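Local coordinates for protein lectin (Cicer arietinum, PDB 3S18) that agglutinates red blood cells as a seed albumin with the four-bladed propeller fold of hemopexin, and probably acts by binding complex sugars, at residues Gly4-Ala9 and Met173-Ala178; Lys25-Asp30 and Pro218-Ile223; Gly60-Asp65 and Ile77-Phe82; Ile120-Arg125 and Tyr133-Asp138. All coordinates share one frame; numbering follows the deposited sequence.

Contact 1: residues Gly4-Ala9 and Met173-Ala178; sequences GYINAA and MDSAFA. With CA (calcium ion), chain D.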
# COMPACT_ATOMS: atom_id res chain seq x y z
N GLY A 4 9.10 5.25 -19.12
CA GLY A 4 9.23 3.88 -18.54
C GLY A 4 10.62 3.27 -18.71
O GLY A 4 10.85 2.42 -19.58
N TYR A 5 11.55 3.71 -17.88
CA TYR A 5 12.89 3.16 -17.82
C TYR A 5 13.08 2.30 -16.57
O TYR A 5 12.12 2.08 -15.82
CB TYR A 5 13.91 4.29 -17.89
CG TYR A 5 13.98 4.95 -19.26
CD1 TYR A 5 14.75 4.40 -20.28
CD2 TYR A 5 13.27 6.13 -19.52
CE1 TYR A 5 14.82 5.00 -21.54
CE2 TYR A 5 13.32 6.74 -20.78
CZ TYR A 5 14.10 6.17 -21.78
OH TYR A 5 14.16 6.77 -23.03
N ILE A 6 14.29 1.79 -16.35
CA ILE A 6 14.61 0.97 -15.18
C ILE A 6 14.32 1.75 -13.88
O ILE A 6 14.90 2.80 -13.66
CB ILE A 6 16.09 0.49 -15.21
CG1 ILE A 6 16.36 -0.30 -16.50
CG2 ILE A 6 16.41 -0.39 -13.99
CD1 ILE A 6 17.80 -0.39 -16.86
N ASN A 7 13.41 1.22 -13.05
CA ASN A 7 12.98 1.89 -11.81
C ASN A 7 13.62 1.32 -10.55
O ASN A 7 13.71 2.00 -9.53
CB ASN A 7 11.45 1.83 -11.69
CG ASN A 7 10.84 2.94 -10.81
OD1 ASN A 7 11.54 3.75 -10.17
ND2 ASN A 7 9.51 2.96 -10.76
N ALA A 8 14.04 0.05 -10.61
CA ALA A 8 14.69 -0.64 -9.51
C ALA A 8 15.49 -1.84 -10.05
O ALA A 8 15.25 -2.30 -11.16
CB ALA A 8 13.64 -1.12 -8.47
N ALA A 9 16.41 -2.35 -9.23
CA ALA A 9 17.22 -3.53 -9.55
C ALA A 9 17.88 -4.09 -8.28
O ALA A 9 18.04 -3.36 -7.29
CB ALA A 9 18.31 -3.17 -10.58
N MET A 173 19.13 9.60 -8.83
CA MET A 173 19.17 8.45 -9.73
C MET A 173 17.98 7.54 -9.60
O MET A 173 17.42 7.40 -8.51
CB MET A 173 20.48 7.67 -9.62
CG MET A 173 20.85 7.25 -8.26
SD MET A 173 22.60 7.59 -8.04
CE MET A 173 22.65 9.33 -8.43
N ASP A 174 17.60 6.92 -10.71
CA ASP A 174 16.34 6.19 -10.82
C ASP A 174 16.41 4.75 -10.31
O ASP A 174 15.43 4.21 -9.81
CB ASP A 174 15.81 6.22 -12.27
CG ASP A 174 15.19 7.55 -12.64
OD1 ASP A 174 14.90 8.32 -11.71
OD2 ASP A 174 14.98 7.84 -13.87
N SER A 175 17.57 4.12 -10.45
CA SER A 175 17.75 2.75 -9.97
C SER A 175 19.22 2.43 -9.91
O SER A 175 20.02 3.16 -10.47
CB SER A 175 17.05 1.76 -10.86
OG SER A 175 17.49 1.96 -12.19
N ALA A 176 19.55 1.33 -9.22
CA ALA A 176 20.93 0.89 -9.04
C ALA A 176 20.98 -0.55 -8.57
O ALA A 176 20.00 -1.07 -8.00
CB ALA A 176 21.65 1.79 -8.01
N PHE A 177 22.12 -1.19 -8.82
CA PHE A 177 22.48 -2.43 -8.14
C PHE A 177 24.01 -2.61 -8.06
O PHE A 177 24.74 -2.05 -8.87
CB PHE A 177 21.81 -3.65 -8.78
CG PHE A 177 22.28 -3.97 -10.19
CD1 PHE A 177 21.72 -3.35 -11.29
CD2 PHE A 177 23.25 -4.93 -10.40
CE1 PHE A 177 22.12 -3.66 -12.59
CE2 PHE A 177 23.68 -5.25 -11.69
CZ PHE A 177 23.11 -4.61 -12.79
N ALA A 178 24.47 -3.35 -7.05
CA ALA A 178 25.89 -3.71 -6.93
C ALA A 178 26.27 -4.79 -7.93
O ALA A 178 25.49 -5.70 -8.22
CB ALA A 178 26.20 -4.19 -5.52
CA CA D . 13.34 4.02 -8.61
O HOH W 1 17.42 0.03 -6.98
O HOH W 2 12.94 6.13 -9.25
O HOH W 3 11.69 5.08 -7.26

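Contact 2: residues Lys25-Asp30 and Pro218-Ile223; sequences KYVLLD and PSLRGI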
# COMPACT_ATOMS: atom_id res chain seq x y z
N LYS A 25 6.58 -4.64 -14.56
CA LYS A 25 7.21 -5.85 -15.08
C LYS A 25 8.65 -5.99 -14.57
O LYS A 25 9.19 -5.10 -13.91
CB LYS A 25 7.16 -5.84 -16.60
CG LYS A 25 5.75 -5.87 -17.13
CD LYS A 25 5.71 -5.82 -18.62
CE LYS A 25 4.33 -5.42 -19.10
NZ LYS A 25 4.21 -5.78 -20.54
N TYR A 26 9.27 -7.13 -14.86
CA TYR A 26 10.68 -7.27 -14.52
C TYR A 26 11.36 -8.14 -15.57
O TYR A 26 10.70 -8.80 -16.34
CB TYR A 26 10.83 -7.85 -13.11
CG TYR A 26 10.53 -9.32 -13.00
CD1 TYR A 26 9.21 -9.79 -12.88
CD2 TYR A 26 11.56 -10.26 -13.02
CE1 TYR A 26 8.94 -11.15 -12.79
CE2 TYR A 26 11.30 -11.61 -12.93
CZ TYR A 26 9.99 -12.05 -12.82
OH TYR A 26 9.75 -13.39 -12.73
N VAL A 27 12.68 -8.08 -15.63
CA VAL A 27 13.47 -8.99 -16.45
C VAL A 27 14.60 -9.55 -15.61
O VAL A 27 15.13 -8.87 -14.73
CB VAL A 27 14.07 -8.31 -17.74
CG1 VAL A 27 12.98 -7.78 -18.66
CG2 VAL A 27 15.04 -7.20 -17.41
N LEU A 28 14.95 -10.80 -15.85
CA LEU A 28 16.14 -11.37 -15.25
C LEU A 28 17.23 -11.39 -16.31
O LEU A 28 17.06 -11.97 -17.38
CB LEU A 28 15.87 -12.77 -14.71
CG LEU A 28 17.09 -13.65 -14.36
CD1 LEU A 28 17.96 -13.02 -13.27
CD2 LEU A 28 16.64 -15.06 -13.97
N LEU A 29 18.36 -10.77 -15.99
CA LEU A 29 19.42 -10.55 -16.95
C LEU A 29 20.71 -11.26 -16.54
O LEU A 29 21.05 -11.30 -15.36
CB LEU A 29 19.70 -9.04 -17.05
CG LEU A 29 20.13 -8.44 -18.38
CD1 LEU A 29 18.96 -8.45 -19.36
CD2 LEU A 29 20.62 -7.04 -18.19
N ASP A 30 21.40 -11.84 -17.52
CA ASP A 30 22.83 -12.08 -17.35
C ASP A 30 23.49 -10.83 -17.91
O ASP A 30 23.54 -10.63 -19.11
CB ASP A 30 23.30 -13.31 -18.11
CG ASP A 30 24.79 -13.55 -17.95
OD1 ASP A 30 25.56 -12.58 -17.75
OD2 ASP A 30 25.21 -14.71 -18.03
N PRO A 218 22.94 -4.27 -25.16
CA PRO A 218 22.13 -4.58 -26.34
C PRO A 218 20.91 -5.43 -26.02
O PRO A 218 19.87 -5.24 -26.64
CB PRO A 218 23.11 -5.35 -27.25
CG PRO A 218 24.19 -5.83 -26.33
CD PRO A 218 24.33 -4.74 -25.32
N SER A 219 21.04 -6.32 -25.04
CA SER A 219 19.94 -7.19 -24.62
C SER A 219 18.67 -6.43 -24.24
O SER A 219 17.58 -6.99 -24.25
CB SER A 219 20.39 -8.06 -23.44
OG SER A 219 20.49 -7.30 -22.24
N LEU A 220 18.82 -5.15 -23.90
CA LEU A 220 17.69 -4.34 -23.49
C LEU A 220 16.98 -3.60 -24.63
O LEU A 220 16.02 -2.88 -24.39
CB LEU A 220 18.10 -3.37 -22.37
CG LEU A 220 18.40 -4.03 -21.01
CD1 LEU A 220 18.95 -3.04 -20.00
CD2 LEU A 220 17.17 -4.71 -20.43
N ARG A 221 17.44 -3.81 -25.87
CA ARG A 221 16.92 -3.06 -27.04
C ARG A 221 15.38 -3.06 -27.17
O ARG A 221 14.76 -1.99 -27.17
CB ARG A 221 17.57 -3.52 -28.36
CG ARG A 221 17.40 -2.52 -29.52
CD ARG A 221 16.81 -3.18 -30.76
NE ARG A 221 17.81 -3.71 -31.69
CZ ARG A 221 17.58 -4.65 -32.61
NH1 ARG A 221 16.37 -5.20 -32.73
NH2 ARG A 221 18.56 -5.06 -33.41
N GLY A 222 14.77 -4.23 -27.27
CA GLY A 222 13.31 -4.30 -27.43
C GLY A 222 12.51 -4.18 -26.14
O GLY A 222 11.31 -4.48 -26.13
N ILE A 223 13.16 -3.74 -25.07
CA ILE A 223 12.56 -3.75 -23.73
C ILE A 223 12.40 -2.35 -23.14
O ILE A 223 11.31 -1.97 -22.71
CB ILE A 223 13.35 -4.69 -22.77
CG1 ILE A 223 13.26 -6.14 -23.27
CG2 ILE A 223 12.84 -4.57 -21.34
CD1 ILE A 223 14.35 -7.05 -22.75

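Contact 3: residues Gly60-Asp65 and Ile77-Phe82; sequences GTYGID and IFYENF. With NA (sodium ion), chain H; CA (calcium ion), chain D.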
# COMPACT_ATOMS: atom_id res chain seq x y z
N GLY A 60 2.44 -6.39 -6.73
CA GLY A 60 1.96 -7.12 -7.90
C GLY A 60 1.17 -6.23 -8.84
O GLY A 60 1.21 -6.40 -10.07
N THR A 61 0.43 -5.28 -8.26
CA THR A 61 -0.35 -4.35 -9.07
C THR A 61 0.50 -3.26 -9.74
O THR A 61 0.33 -2.99 -10.91
CB THR A 61 -1.43 -3.68 -8.23
OG1 THR A 61 -2.17 -4.69 -7.55
CG2 THR A 61 -2.38 -2.81 -9.11
N TYR A 62 1.39 -2.63 -8.99
CA TYR A 62 2.09 -1.44 -9.50
C TYR A 62 3.57 -1.64 -9.78
O TYR A 62 4.18 -0.81 -10.44
CB TYR A 62 1.85 -0.24 -8.58
CG TYR A 62 0.39 0.17 -8.51
CD1 TYR A 62 -0.22 0.80 -9.60
CD2 TYR A 62 -0.37 -0.08 -7.38
CE1 TYR A 62 -1.57 1.17 -9.55
CE2 TYR A 62 -1.73 0.29 -7.32
CZ TYR A 62 -2.32 0.90 -8.42
OH TYR A 62 -3.63 1.26 -8.38
N GLY A 63 4.14 -2.74 -9.30
CA GLY A 63 5.57 -3.00 -9.50
C GLY A 63 6.40 -2.49 -8.33
O GLY A 63 5.86 -2.20 -7.26
N ILE A 64 7.70 -2.37 -8.56
CA ILE A 64 8.69 -2.17 -7.52
C ILE A 64 9.57 -0.97 -7.89
O ILE A 64 10.23 -0.97 -8.93
CB ILE A 64 9.55 -3.46 -7.36
CG1 ILE A 64 8.70 -4.55 -6.69
CG2 ILE A 64 10.84 -3.19 -6.57
CD1 ILE A 64 9.15 -6.00 -7.05
N ASP A 65 9.56 0.08 -7.07
CA ASP A 65 10.27 1.30 -7.47
C ASP A 65 11.63 1.49 -6.81
O ASP A 65 12.34 2.44 -7.13
CB ASP A 65 9.38 2.55 -7.33
CG ASP A 65 8.99 2.85 -5.91
OD1 ASP A 65 9.67 2.40 -4.96
OD2 ASP A 65 8.01 3.56 -5.73
N ILE A 77 12.22 -4.90 -1.07
CA ILE A 77 11.57 -4.30 -2.23
C ILE A 77 10.66 -3.17 -1.74
O ILE A 77 10.20 -3.21 -0.60
CB ILE A 77 10.78 -5.35 -3.06
CG1 ILE A 77 9.66 -6.01 -2.23
CG2 ILE A 77 11.75 -6.41 -3.64
CD1 ILE A 77 8.64 -6.77 -3.07
N PHE A 78 10.44 -2.16 -2.59
CA PHE A 78 9.70 -0.96 -2.20
C PHE A 78 8.68 -0.56 -3.23
O PHE A 78 8.84 -0.85 -4.41
CB PHE A 78 10.64 0.22 -2.04
CG PHE A 78 11.66 0.07 -0.94
CD1 PHE A 78 11.44 0.68 0.30
CD2 PHE A 78 12.84 -0.63 -1.16
CE1 PHE A 78 12.39 0.59 1.33
CE2 PHE A 78 13.82 -0.74 -0.12
CZ PHE A 78 13.58 -0.12 1.12
N TYR A 79 7.63 0.13 -2.78
CA TYR A 79 6.75 0.85 -3.67
C TYR A 79 6.16 1.99 -2.87
O TYR A 79 5.45 1.74 -1.89
CB TYR A 79 5.65 -0.04 -4.27
CG TYR A 79 4.76 0.75 -5.19
CD1 TYR A 79 5.16 1.06 -6.49
CD2 TYR A 79 3.54 1.24 -4.73
CE1 TYR A 79 4.36 1.83 -7.31
CE2 TYR A 79 2.74 1.99 -5.54
CZ TYR A 79 3.15 2.28 -6.82
OH TYR A 79 2.32 3.04 -7.62
N GLU A 80 6.45 3.22 -3.28
CA GLU A 80 6.08 4.43 -2.52
C GLU A 80 6.50 4.29 -1.05
O GLU A 80 7.64 3.88 -0.79
CB GLU A 80 4.59 4.78 -2.73
CG GLU A 80 4.28 5.05 -4.24
CD GLU A 80 2.85 5.47 -4.52
OE1 GLU A 80 1.99 5.44 -3.61
OE2 GLU A 80 2.59 5.84 -5.69
N ASN A 81 5.62 4.57 -0.10
CA ASN A 81 6.03 4.49 1.30
C ASN A 81 6.04 3.08 1.92
O ASN A 81 6.21 2.96 3.12
CB ASN A 81 5.26 5.52 2.19
CG ASN A 81 3.79 5.21 2.31
OD1 ASN A 81 3.31 4.27 1.70
ND2 ASN A 81 3.05 6.01 3.11
N PHE A 82 5.86 2.04 1.11
CA PHE A 82 5.75 0.66 1.62
C PHE A 82 6.93 -0.19 1.20
O PHE A 82 7.54 0.06 0.16
CB PHE A 82 4.46 -0.02 1.17
CG PHE A 82 3.23 0.62 1.70
CD1 PHE A 82 2.78 0.34 2.99
CD2 PHE A 82 2.50 1.52 0.93
CE1 PHE A 82 1.63 0.95 3.50
CE2 PHE A 82 1.35 2.14 1.43
CZ PHE A 82 0.92 1.85 2.71
NA NA H . 10.02 3.77 -2.54
CA CA D . 13.34 4.02 -8.61
O HOH W 2 12.94 6.13 -9.25
O HOH W 3 11.69 5.08 -7.26

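Contact 4: residues Ile120-Arg125 and Tyr133-Asp138; sequences IDAAFR and YLFKGD. With CA (calcium ion), chain D; SO4 (sulfate ion), chain C.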
# COMPACT_ATOMS: atom_id res chain seq x y z
N ILE A 120 11.78 5.85 -1.68
CA ILE A 120 13.21 5.85 -1.96
C ILE A 120 13.42 5.66 -3.48
O ILE A 120 12.72 4.87 -4.11
CB ILE A 120 13.94 4.74 -1.11
CG1 ILE A 120 13.55 4.91 0.37
CG2 ILE A 120 15.48 4.80 -1.30
CD1 ILE A 120 14.10 3.89 1.37
N ASP A 121 14.38 6.39 -4.06
CA ASP A 121 14.63 6.32 -5.52
C ASP A 121 15.37 5.05 -5.93
O ASP A 121 14.99 4.40 -6.89
CB ASP A 121 15.42 7.55 -6.01
CG ASP A 121 14.62 8.84 -5.99
OD1 ASP A 121 13.38 8.81 -6.01
OD2 ASP A 121 15.25 9.91 -5.92
N ALA A 122 16.45 4.72 -5.23
CA ALA A 122 17.36 3.65 -5.63
C ALA A 122 18.16 3.27 -4.43
O ALA A 122 18.19 4.02 -3.42
CB ALA A 122 18.31 4.11 -6.74
N ALA A 123 18.81 2.11 -4.52
CA ALA A 123 19.67 1.62 -3.45
C ALA A 123 20.64 0.60 -4.01
O ALA A 123 20.36 -0.06 -5.02
CB ALA A 123 18.84 0.99 -2.33
N PHE A 124 21.79 0.45 -3.37
CA PHE A 124 22.60 -0.73 -3.66
C PHE A 124 23.32 -1.25 -2.42
O PHE A 124 23.60 -0.49 -1.49
CB PHE A 124 23.53 -0.53 -4.87
CG PHE A 124 24.66 0.44 -4.65
CD1 PHE A 124 24.50 1.80 -4.94
CD2 PHE A 124 25.89 -0.01 -4.14
CE1 PHE A 124 25.56 2.70 -4.73
CE2 PHE A 124 26.94 0.87 -3.94
CZ PHE A 124 26.78 2.23 -4.24
N ARG A 125 23.60 -2.56 -2.44
CA ARG A 125 24.29 -3.27 -1.38
C ARG A 125 25.79 -3.01 -1.42
O ARG A 125 26.45 -3.26 -2.44
CB ARG A 125 24.03 -4.78 -1.52
CG ARG A 125 24.77 -5.67 -0.48
CD ARG A 125 24.04 -5.69 0.87
NE ARG A 125 24.40 -6.85 1.69
CZ ARG A 125 25.46 -6.90 2.50
NH1 ARG A 125 26.28 -5.87 2.61
NH2 ARG A 125 25.70 -8.00 3.20
N TYR A 133 23.66 1.61 0.58
CA TYR A 133 23.45 2.99 0.20
C TYR A 133 22.07 3.15 -0.43
O TYR A 133 21.67 2.36 -1.28
CB TYR A 133 24.55 3.44 -0.76
CG TYR A 133 25.94 3.35 -0.17
CD1 TYR A 133 26.43 4.35 0.64
CD2 TYR A 133 26.75 2.24 -0.42
CE1 TYR A 133 27.71 4.28 1.19
CE2 TYR A 133 28.02 2.15 0.12
CZ TYR A 133 28.49 3.17 0.93
OH TYR A 133 29.75 3.09 1.48
N LEU A 134 21.35 4.18 -0.01
CA LEU A 134 20.01 4.47 -0.51
C LEU A 134 19.99 5.92 -0.95
O LEU A 134 20.67 6.76 -0.36
CB LEU A 134 18.93 4.22 0.57
CG LEU A 134 18.85 2.80 1.14
CD1 LEU A 134 19.88 2.59 2.24
CD2 LEU A 134 17.48 2.46 1.67
N PHE A 135 19.20 6.21 -1.99
CA PHE A 135 19.20 7.51 -2.64
C PHE A 135 17.77 8.04 -2.75
O PHE A 135 16.84 7.28 -3.04
CB PHE A 135 19.81 7.38 -4.03
CG PHE A 135 21.23 6.86 -4.03
CD1 PHE A 135 22.31 7.74 -3.92
CD2 PHE A 135 21.49 5.51 -4.13
CE1 PHE A 135 23.62 7.27 -3.91
CE2 PHE A 135 22.80 5.03 -4.15
CZ PHE A 135 23.87 5.92 -4.03
N LYS A 136 17.61 9.35 -2.50
CA LYS A 136 16.33 10.05 -2.62
C LYS A 136 16.62 11.50 -2.99
O LYS A 136 17.32 12.20 -2.25
CB LYS A 136 15.51 9.97 -1.33
CG LYS A 136 14.13 10.61 -1.39
CD LYS A 136 13.27 10.07 -2.54
CE LYS A 136 11.88 10.70 -2.57
NZ LYS A 136 11.09 10.27 -1.36
N GLY A 137 16.12 11.92 -4.15
CA GLY A 137 16.45 13.26 -4.66
C GLY A 137 17.96 13.38 -4.76
O GLY A 137 18.62 12.46 -5.26
N ASP A 138 18.50 14.49 -4.25
CA ASP A 138 19.95 14.73 -4.29
C ASP A 138 20.70 14.27 -3.02
O ASP A 138 21.83 14.70 -2.79
CB ASP A 138 20.22 16.22 -4.55
CG ASP A 138 19.60 17.12 -3.51
OD1 ASP A 138 18.88 16.62 -2.60
OD2 ASP A 138 19.81 18.34 -3.60
CA CA D . 13.34 4.02 -8.61
S SO4 C . 30.53 6.76 1.73
O1 SO4 C . 30.12 6.53 0.35
O2 SO4 C . 30.85 5.50 2.34
O3 SO4 C . 31.67 7.63 1.59
O4 SO4 C . 29.55 7.52 2.49
O HOH W 3 11.69 5.08 -7.26
O HOH W 4 17.96 9.79 -6.19
O HOH W 2 12.94 6.13 -9.25

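Contact 1: residues Gly4-Ala9 and Met173-Ala178
Ala9 rests its CB on Phe177, 3.5 Å from CD1 and oblique to the ring, while one step nearer the calcium ion Ser175 pushes its side chain against the backbone of Ile6 to Ala8. Ser175 CB packs against the Asn7-Ala8 peptide, near Asn7 C and Ala8 N. Its hydroxyl, held between the backbone N and the carbonyl carbon (chi1 54°), turns to Ile6 O and gives it a weak hydrogen bond of 3.1 Å from OG; the same OG touches Ile6 CG2. Small side chains such as Ala9 and Ser175 suit a place where the axes of strands 6-9 and 175-178 approach to 5.1 Å. These are the innermost strands of the first and last blades of a four-bladed hemopexin propeller, running side by side with their directions 29° apart. They do not pair as a sheet: Ala9 O faces Ala176 O, two acceptors, and a water lies between the strands, within hydrogen-bonding distance of Ala176 O (3.0 Å) and weakly bonded by Ala9 N. At the other end calcium draws the chains together. It takes both Asn7 O, at 2.2 Å, and Asn7 OD1. Asp174 O binds it at 2.4 Å. Shared coordination lets Asn7 O and Asp174 O sit only 2.8 Å apart. Asn7 and Ala8 form a classic bulge opposite Phe21, as Asp174 and Ser175 do opposite Phe188, so each bulge falls where a carbonyl is given to the metal. Asp65 and Asp121 supply the remaining protein ligands, and two waters bring the count to seven.

Contact 2: residues Lys25-Asp30 and Pro218-Ile223
The third strand of the first blade, Lys25-Asp30, meets the C-terminal tail of the chain through Val27 and Leu29, whose side chains lie on one face of the strand and receive Ser219, Leu220 and Ile223. Leu220 touches both strand residues. Its CB does not aim at the strand; with CD1 continuing the chain outward (chi2 173°), the second branch, CD2, is the one that comes to 4.3 Å from Leu29 CD1 and 4.5 Å from Val27 CG2. The other methyl of Val27, CG1, meets Ile223 CG2 at 4.2 Å, the two branched side chains crossing obliquely. Beta-branched valine suits an extended strand, and here its two methyls serve two different partners. In this hemopexin-type propeller the tail after helix 213-216 and the last sheet packs on the first blade, consistent with a part in closing the ring. It is shaped by a single 3-10 turn, in which Arg221 N bonds to Pro218 O at 2.9 Å, and by a further turn in which Ile223 N bonds to Leu220 O at 3.1 Å. Ser219 is the polar member. Its OG comes within 3.5 Å of Leu29 CD1, yet its hydrogen bond goes to Asp38 OD2, so the hydroxyl brushes the leucine while it is satisfied elsewhere. Val40 on the neighbouring strand touches both Leu29 and Ile223, and Trp217 also touches Leu29.

Contact 3: residues Gly60-Asp65 and Ile77-Phe82
Asp65 OD2 accepts the backbone N-H of Glu80 in a nearly straight bond, 2.9 Å from Glu80 N with 176° at the hydrogen, on the syn side but tilted out of the carboxylate plane. Asp65 OD1 binds the sodium at 2.8 Å, and Glu80 O binds it at 3.0 Å; Ile120 supplies the third protein ligand. The backbone of Asp65 is held too: Asp65 N bonds to Phe78 O at 2.9 Å, and Ile64 CA makes a CA-H...O contact with that carbonyl. Asp65 O reaches calcium at 2.4 Å, so one residue links both metals just before strand 66-69, the innermost of the second propeller blade. The partner chain makes a type II' turn from Tyr79 to Phe82. Tyr79, with CG anti to the backbone N (chi1 180°), reaches across to Tyr62, whose CB makes a CH-pi contact over one face, 3.8 Å from the Tyr79 centroid; the rings are near parallel (12°) but slid apart. Gly63 follows the helix with positive phi, where a CB would jam against Tyr62 O. Ile64 CD1 packs on Ile77 CD1 at 4.1 Å. Asp106 and Lys103 of the second subunit take Tyr62 OH and Glu80 OE2.

Contact 4: residues Ile120-Arg125 and Tyr133-Asp138
Phe124 lies between Tyr133 and Phe135, and the three rings form an aromatic cluster on one face of a beta hairpin, strands 122-125 and 131-136, the inner pair of the third blade of the hemopexin propeller. Phe124 CG sits between its backbone N and carbonyl carbon (chi1 70°), which brings the ring back across the neighbouring strand. There Phe124 CE1 meets Phe135 CE2 at 3.7 Å, rim to rim, and Phe124 CE2 meets Tyr133 CD2 at 3.8 Å, those rings oblique at 37°. Phenylalanine fills this buried face without a polar end to satisfy, whereas the hydroxyl of Tyr133 ends at a sulfate, probably from the crystallisation liquor, bonding with OH to its O2 at 2.8 Å. On the reverse face Ala123 CB touches Leu134 CG at 3.9 Å, and Ile120 CD1 packs on Leu134 CD2 at 3.7 Å; alanine suits a non-hydrogen-bonded pair whose backbones come close. Phe124 and Tyr133 exchange two backbone hydrogen bonds, and Phe135 N bonds to Ala122 O. The ladder then bulges, because Asp121 and Ala122 both face Phe135: Phe135 O takes a short but bent bond from Asp121 N at 2.8 Å and a weak one from Ala122 N at 3.4 Å. This classic bulge lies where Asp121 O is given to calcium. At the polar edge the Lys136 chain crosses Asp121, its CD beside OD1, before NZ bonds to Gly119 O and Val115 O. Gly137, with positive phi, offers its N-H to Asp121 OD2 at 2.8 Å, approaching from 36° above the carboxylate plane.

Contacts 1, 3 and 4 converge on the calcium ion: Asn7 and Asp174 come from contact 1, Asp65 from contact 3 and Asp121 from contact 4, one residue from the inner end of each blade, and all three share the two metal-bound waters. Their centres lie 10 to 14 Å apart. Contacts 3 and 4 also share the sodium site and pack directly, Phe78 CE1 on Ile120 CD1 at 3.7 Å, while Ser175 CA of contact 1 meets Ala122 CB of contact 4 at 3.5 Å. Contact 2 is peripheral, about 22 Å from contact 4 between centres, but joins contact 1 through Ile6 CD1 and Leu220 CD1, 4.3 Å apart.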